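Local coordinates for protein TRAP-type C4-dicarboxylate:H+ symport system substrate-binding component DctP (Shewanella oneidensis, PDB 4MX6) that probably binds C4-dicarboxylates such as succinate in the periplasm and hands them to a TRAP-type proton symporter for uptake, at residues V114-F119 with M181-L186; L154-K159 with L244-V249. One frame throughout, in Å; residues are numbered along the deposited sequence.

Contact 1 (114-119 with 181-186) and contact 2 (154-159 with 244-249) have centres about 13 Å apart, and their segments alternate along the chain: 114-119, 154-159, 181-186, 244-249. Contact 2 pairs the strands 148-158 and 243-251 near the centre of the chain, whereas contact 1 sets the loop ahead of helix 124-132 against the start of helix 184-191. They touch directly, Leu186 CD2 lying 3.3 Å from Lys159 NZ and Met181 SD 4.0 Å from Leu244 CD1. Tyr246 in contact 2 hydrogen-bonds the bound succinate, while the side chain of Leu186 in contact 1 stays about 8 Å from it, which puts contact 2 at the succinate site and contact 1 behind it.

Contact 1: V114-F119 with M181-L186; sequences VFDLPF and MASDVL
A capped helix start is the motif here: Ser183, at the N-cap of helix 184-191, is held from outside by Asp116 of the 114-119 loop, while Val185 and Leu186 of the first turn pack on the same aspartate. Ser183 OG donates to Asp116 OD2 across 2.7 Å. The hydroxyl comes to the anti side of that oxygen, 33° out of the carboxylate plane. Ser183 OG also accepts from Leu186 N at 3.1 Å, with an N-H...O angle of 165°, so one hydroxyl serves both the carboxylate and the helix end. OG stands anti to the backbone N of Ser183 (chi1 162°), which places it beside the carbonyl carbon, where Leu186 N reaches it. The other carboxylate oxygen, OD1, is bonded to Ser103, so the two ends of the Asp116 group are fixed by different partners; Glu106 accepts from Asp184 N beside the cap, and its OE2 is in a weak bond with Ser183 OG. The helix N-terminus would probably help to stabilise the negative charge of Asp116. Apolar packing surrounds the bond: Asp116 CB rests 3.5 Å from Val185 CG1, and the Leu186 side chain crosses that of Asp116 at about a right angle, its CD2 3.9 Å from Asp116 CB. An alanine at Asp116 would probably leave the Ser183 and Ser103 hydroxyls without their carboxylate partner and open a gap beside Leu186 CG. The same Val185 CG1 methyl, anti to its backbone N, also meets Leu117 CD2 at 3.9 Å.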
loop_
_atom_site.group_PDB
_atom_site.type_symbol
_atom_site.label_atom_id
_atom_site.label_comp_id
_atom_site.label_asym_id
_atom_site.label_seq_id
_atom_site.Cartn_x
_atom_site.Cartn_y
_atom_site.Cartn_z
ATOM N N VAL A 114 11.260 -5.114 -3.206
ATOM C CA VAL A 114 11.776 -5.329 -1.864
ATOM C C VAL A 114 10.692 -5.118 -0.799
ATOM O O VAL A 114 10.635 -5.854 0.183
ATOM C CB VAL A 114 13.022 -4.457 -1.591
ATOM C CG1 VAL A 114 12.707 -2.968 -1.636
ATOM C CG2 VAL A 114 13.655 -4.853 -0.254
ATOM N N PHE A 115 9.833 -4.127 -1.002
ATOM C CA PHE A 115 8.821 -3.806 -0.013
ATOM C C PHE A 115 7.781 -4.906 0.194
ATOM O O PHE A 115 7.115 -4.927 1.225
ATOM C CB PHE A 115 8.125 -2.495 -0.378
ATOM C CG PHE A 115 8.930 -1.264 -0.057
ATOM C CD1 PHE A 115 9.077 -0.842 1.258
ATOM C CD2 PHE A 115 9.505 -0.508 -1.075
ATOM C CE1 PHE A 115 9.789 0.301 1.548
ATOM C CE2 PHE A 115 10.219 0.640 -0.784
ATOM C CZ PHE A 115 10.359 1.044 0.532
ATOM N N ASP A 116 7.617 -5.791 -0.789
ATOM C CA ASP A 116 6.620 -6.854 -0.726
ATOM C C ASP A 116 7.123 -8.114 -0.028
ATOM O O ASP A 116 6.349 -9.032 0.202
ATOM C CB ASP A 116 6.192 -7.244 -2.138
ATOM C CG ASP A 116 5.219 -6.268 -2.763
ATOM O OD1 ASP A 116 4.678 -5.424 -2.024
ATOM O OD2 ASP A 116 4.989 -6.371 -3.994
ATOM N N LEU A 117 8.419 -8.204 0.255
ATOM C CA LEU A 117 8.960 -9.461 0.786
ATOM C C LEU A 117 8.329 -9.807 2.143
ATOM O O LEU A 117 8.269 -8.968 3.045
ATOM C CB LEU A 117 10.485 -9.403 0.888
ATOM C CG LEU A 117 11.219 -9.325 -0.455
ATOM C CD1 LEU A 117 12.709 -9.179 -0.236
ATOM C CD2 LEU A 117 10.940 -10.542 -1.329
ATOM N N PRO A 118 7.860 -11.050 2.295
ATOM C CA PRO A 118 7.131 -11.380 3.520
ATOM C C PRO A 118 8.029 -11.419 4.755
ATOM O O PRO A 118 9.106 -12.017 4.732
ATOM C CB PRO A 118 6.538 -12.756 3.207
ATOM C CG PRO A 118 7.393 -13.299 2.068
ATOM C CD PRO A 118 7.762 -12.109 1.273
ATOM N N PHE A 119 7.570 -10.774 5.815
ATOM C CA PHE A 119 8.257 -10.703 7.100
ATOM C C PHE A 119 9.625 -10.001 7.019
ATOM O O PHE A 119 10.465 -10.157 7.903
ATOM C CB PHE A 119 8.393 -12.094 7.741
ATOM C CG PHE A 119 7.069 -12.737 8.071
ATOM C CD1 PHE A 119 6.346 -12.338 9.178
ATOM C CD2 PHE A 119 6.554 -13.743 7.273
ATOM C CE1 PHE A 119 5.126 -12.937 9.473
ATOM C CE2 PHE A 119 5.340 -14.332 7.571
ATOM C CZ PHE A 119 4.634 -13.930 8.674
ATOM N N MET A 181 -2.781 -7.867 -4.616
ATOM C CA MET A 181 -2.381 -6.755 -5.465
ATOM C C MET A 181 -1.538 -7.308 -6.613
ATOM O O MET A 181 -0.965 -8.394 -6.509
ATOM C CB MET A 181 -1.580 -5.736 -4.649
ATOM C CG MET A 181 -2.399 -5.077 -3.542
ATOM S SD MET A 181 -1.504 -3.855 -2.562
ATOM C CE MET A 181 -0.556 -4.891 -1.445
ATOM N N ALA A 182 -1.425 -6.549 -7.698
ATOM C CA ALA A 182 -0.766 -7.056 -8.899
ATOM C C ALA A 182 0.760 -7.047 -8.772
ATOM O O ALA A 182 1.442 -6.188 -9.318
ATOM C CB ALA A 182 -1.218 -6.285 -10.117
ATOM N N SER A 183 1.269 -8.032 -8.043
ATOM C CA SER A 183 2.678 -8.172 -7.703
ATOM C C SER A 183 3.109 -9.619 -7.828
ATOM O O SER A 183 2.503 -10.508 -7.236
ATOM C CB SER A 183 2.894 -7.736 -6.260
ATOM O OG SER A 183 4.128 -8.232 -5.768
ATOM N N ASP A 184 4.176 -9.857 -8.577
ATOM C CA ASP A 184 4.769 -11.192 -8.644
ATOM C C ASP A 184 5.286 -11.671 -7.277
ATOM O O ASP A 184 5.292 -12.873 -6.994
ATOM C CB ASP A 184 5.942 -11.222 -9.629
ATOM C CG ASP A 184 5.519 -11.084 -11.078
ATOM O OD1 ASP A 184 4.359 -11.391 -11.405
ATOM O OD2 ASP A 184 6.390 -10.713 -11.902
ATOM N N VAL A 185 5.770 -10.749 -6.446
ATOM C CA VAL A 185 6.268 -11.150 -5.136
ATOM C C VAL A 185 5.098 -11.653 -4.280
ATOM O O VAL A 185 5.224 -12.677 -3.597
ATOM C CB VAL A 185 7.001 -9.993 -4.410
ATOM C CG1 VAL A 185 7.388 -10.417 -3.003
ATOM C CG2 VAL A 185 8.244 -9.556 -5.184
ATOM N N LEU A 186 3.966 -10.945 -4.311
ATOM C CA LEU A 186 2.827 -11.359 -3.495
ATOM C C LEU A 186 2.232 -12.672 -4.006
ATOM O O LEU A 186 1.800 -13.508 -3.218
ATOM C CB LEU A 186 1.784 -10.243 -3.400
ATOM C CG LEU A 186 2.359 -8.957 -2.804
ATOM C CD1 LEU A 186 1.285 -7.896 -2.760
ATOM C CD2 LEU A 186 2.946 -9.188 -1.415
#

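Contact 2: L154-K159 with L244-V249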
loop_
_atom_site.group_PDB
_atom_site.type_symbol
_atom_site.label_atom_id
_atom_site.label_comp_id
_atom_site.label_asym_id
_atom_site.label_seq_id
_atom_site.Cartn_x
_atom_site.Cartn_y
_atom_site.Cartn_z
ATOM N N LEU A 154 4.018 7.291 1.905
ATOM C CA LEU A 154 2.871 7.465 2.783
ATOM C C LEU A 154 2.539 6.096 3.376
ATOM O O LEU A 154 2.418 5.116 2.645
ATOM C CB LEU A 154 1.684 8.031 1.999
ATOM C CG LEU A 154 0.359 8.101 2.744
ATOM C CD1 LEU A 154 0.412 9.077 3.909
ATOM C CD2 LEU A 154 -0.759 8.494 1.784
ATOM N N HIS A 155 2.390 6.045 4.689
ATOM C CA HIS A 155 2.088 4.781 5.349
ATOM C C HIS A 155 0.631 4.363 5.269
ATOM O O HIS A 155 -0.279 5.199 5.260
ATOM C CB HIS A 155 2.464 4.858 6.830
ATOM C CG HIS A 155 3.920 5.094 7.047
ATOM N ND1 HIS A 155 4.456 5.924 8.006
ATOM C CD2 HIS A 155 4.970 4.566 6.383
ATOM C CE1 HIS A 155 5.779 5.892 7.909
ATOM N NE2 HIS A 155 6.108 5.080 6.924
ATOM N N ASN A 156 0.415 3.046 5.285
ATOM C CA ASN A 156 -0.871 2.494 5.685
ATOM C C ASN A 156 -0.664 1.632 6.932
ATOM O O ASN A 156 -1.003 2.065 8.036
ATOM C CB ASN A 156 -1.587 1.771 4.552
ATOM C CG ASN A 156 -3.017 1.434 4.919
ATOM O OD1 ASN A 156 -3.303 1.067 6.071
ATOM N ND2 ASN A 156 -3.929 1.591 3.978
ATOM N N GLY A 157 -0.053 0.460 6.785
ATOM C CA GLY A 157 0.161 -0.394 7.935
ATOM C C GLY A 157 0.673 -1.759 7.550
ATOM O O GLY A 157 0.900 -2.036 6.387
ATOM N N MET A 158 0.804 -2.627 8.543
ATOM C CA MET A 158 1.152 -4.011 8.283
ATOM C C MET A 158 -0.092 -4.767 7.829
ATOM O O MET A 158 -1.203 -4.459 8.236
ATOM C CB MET A 158 1.741 -4.663 9.529
ATOM C CG MET A 158 2.927 -3.922 10.135
ATOM S SD MET A 158 4.328 -3.630 9.053
ATOM C CE MET A 158 4.973 -5.294 8.886
ATOM N N LYS A 159 0.095 -5.761 6.974
ATOM C CA LYS A 159 -0.994 -6.597 6.488
ATOM C C LYS A 159 -1.313 -7.753 7.424
ATOM O O LYS A 159 -0.419 -8.344 8.023
ATOM C CB LYS A 159 -0.636 -7.153 5.098
ATOM C CG LYS A 159 -0.433 -6.074 4.034
ATOM C CD LYS A 159 -0.121 -6.632 2.654
ATOM C CE LYS A 159 1.210 -7.366 2.648
ATOM N NZ LYS A 159 1.626 -7.760 1.284
ATOM N N LEU A 244 1.904 -2.712 3.749
ATOM C CA LEU A 244 1.175 -1.982 2.708
ATOM C C LEU A 244 1.455 -0.506 2.933
ATOM O O LEU A 244 0.941 0.097 3.868
ATOM C CB LEU A 244 -0.334 -2.237 2.769
ATOM C CG LEU A 244 -1.195 -1.238 1.918
ATOM C CD1 LEU A 244 -0.913 -1.361 0.445
ATOM C CD2 LEU A 244 -2.688 -1.411 2.163
ATOM N N ASP A 245 2.315 0.052 2.087
ATOM C CA ASP A 245 2.633 1.475 2.074
ATOM C C ASP A 245 2.521 1.980 0.641
ATOM O O ASP A 245 2.370 1.198 -0.298
ATOM C CB ASP A 245 4.057 1.741 2.610
ATOM C CG ASP A 245 4.105 2.185 4.058
ATOM O OD1 ASP A 245 3.170 1.899 4.826
ATOM O OD2 ASP A 245 5.108 2.852 4.397
ATOM N N TYR A 246 2.601 3.297 0.487
ATOM C CA TYR A 246 2.430 3.953 -0.798
ATOM C C TYR A 246 3.637 4.786 -1.195
ATOM O O TYR A 246 4.338 5.310 -0.341
ATOM C CB TYR A 246 1.231 4.891 -0.732
ATOM C CG TYR A 246 -0.017 4.281 -0.150
ATOM C CD1 TYR A 246 -0.650 3.232 -0.781
ATOM C CD2 TYR A 246 -0.560 4.767 1.029
ATOM C CE1 TYR A 246 -1.820 2.678 -0.267
ATOM C CE2 TYR A 246 -1.740 4.248 1.536
ATOM C CZ TYR A 246 -2.366 3.209 0.889
ATOM O OH TYR A 246 -3.568 2.740 1.380
ATOM N N MET A 247 3.805 4.979 -2.500
ATOM C CA MET A 247 4.634 6.083 -2.999
ATOM C C MET A 247 3.722 7.115 -3.641
ATOM O O MET A 247 2.956 6.787 -4.542
ATOM C CB MET A 247 5.692 5.616 -4.007
ATOM C CG MET A 247 6.715 6.701 -4.274
ATOM S SD MET A 247 7.998 6.266 -5.476
ATOM C CE MET A 247 8.830 4.956 -4.590
ATOM N N VAL A 248 3.791 8.352 -3.155
ATOM C CA VAL A 248 3.089 9.467 -3.777
ATOM C C VAL A 248 3.926 9.913 -4.978
ATOM O O VAL A 248 5.116 10.212 -4.836
ATOM C CB VAL A 248 2.878 10.621 -2.787
ATOM C CG1 VAL A 248 2.116 11.758 -3.449
ATOM C CG2 VAL A 248 2.172 10.132 -1.520
ATOM N N VAL A 249 3.315 9.891 -6.158
ATOM C CA VAL A 249 4.019 10.180 -7.400
ATOM C C VAL A 249 3.273 11.170 -8.276
ATOM O O VAL A 249 2.061 11.332 -8.178
ATOM C CB VAL A 249 4.266 8.894 -8.233
ATOM C CG1 VAL A 249 5.166 7.916 -7.480
ATOM C CG2 VAL A 249 2.970 8.207 -8.599
#
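Leu154 and Tyr246 form a hydrogen-bonded antiparallel pair where strands 148-158 and 243-251 run side by side, their axes 165° apart. Tyr246 N reaches Leu154 O at 2.8 Å, and Leu154 N returns a bond to Tyr246 O at 3.0 Å. On the face that carries both side chains, Leu154 CD2 lies 3.8 Å from Tyr246 CD2, while Leu154 CB meets Val248 CG2, two residues further along that strand. His155 lies on the other face, side by side with Asp245 and pointing the same way; Gln131 of helix 124-132 bonds both His155 NE2 and Asp245 OD2. At Asn156 the pairing is interrupted by a classic beta bulge, since Asn156 and Gly157 both face Leu244. Asn156 N makes a weak bond to Leu244 O and a better one, 3.0 Å, to Asp245 OD1, which it meets from above the carboxylate plane. In the Asn156 side chain CG stands anti to the backbone N (chi1 -169°), and from there ND2 donates to Tyr246 OH at 2.9 Å with an N-H...O angle of 164°; the hydroxyl lies in the amide plane. Thr220 bonds OD1, which fixes the amide's other end. Gly157 resumes regular pairing: its N bonds Leu244 O at 3.1 Å, and its O accepts from Leu244 N. Beyond it, the Lys159 and Leu244 side chains cross at about a right angle, Lys159 CG 4.0 Å from Leu244 CB, and NZ forms a salt bridge with Glu218. Tyr246 OH also bonds the bound succinate and its ring meets Lys51 in a cation-pi contact, so the ND2 amide of Asn156 probably acts as a second-shell donor that helps to position the phenol oxygen contacting the ligand.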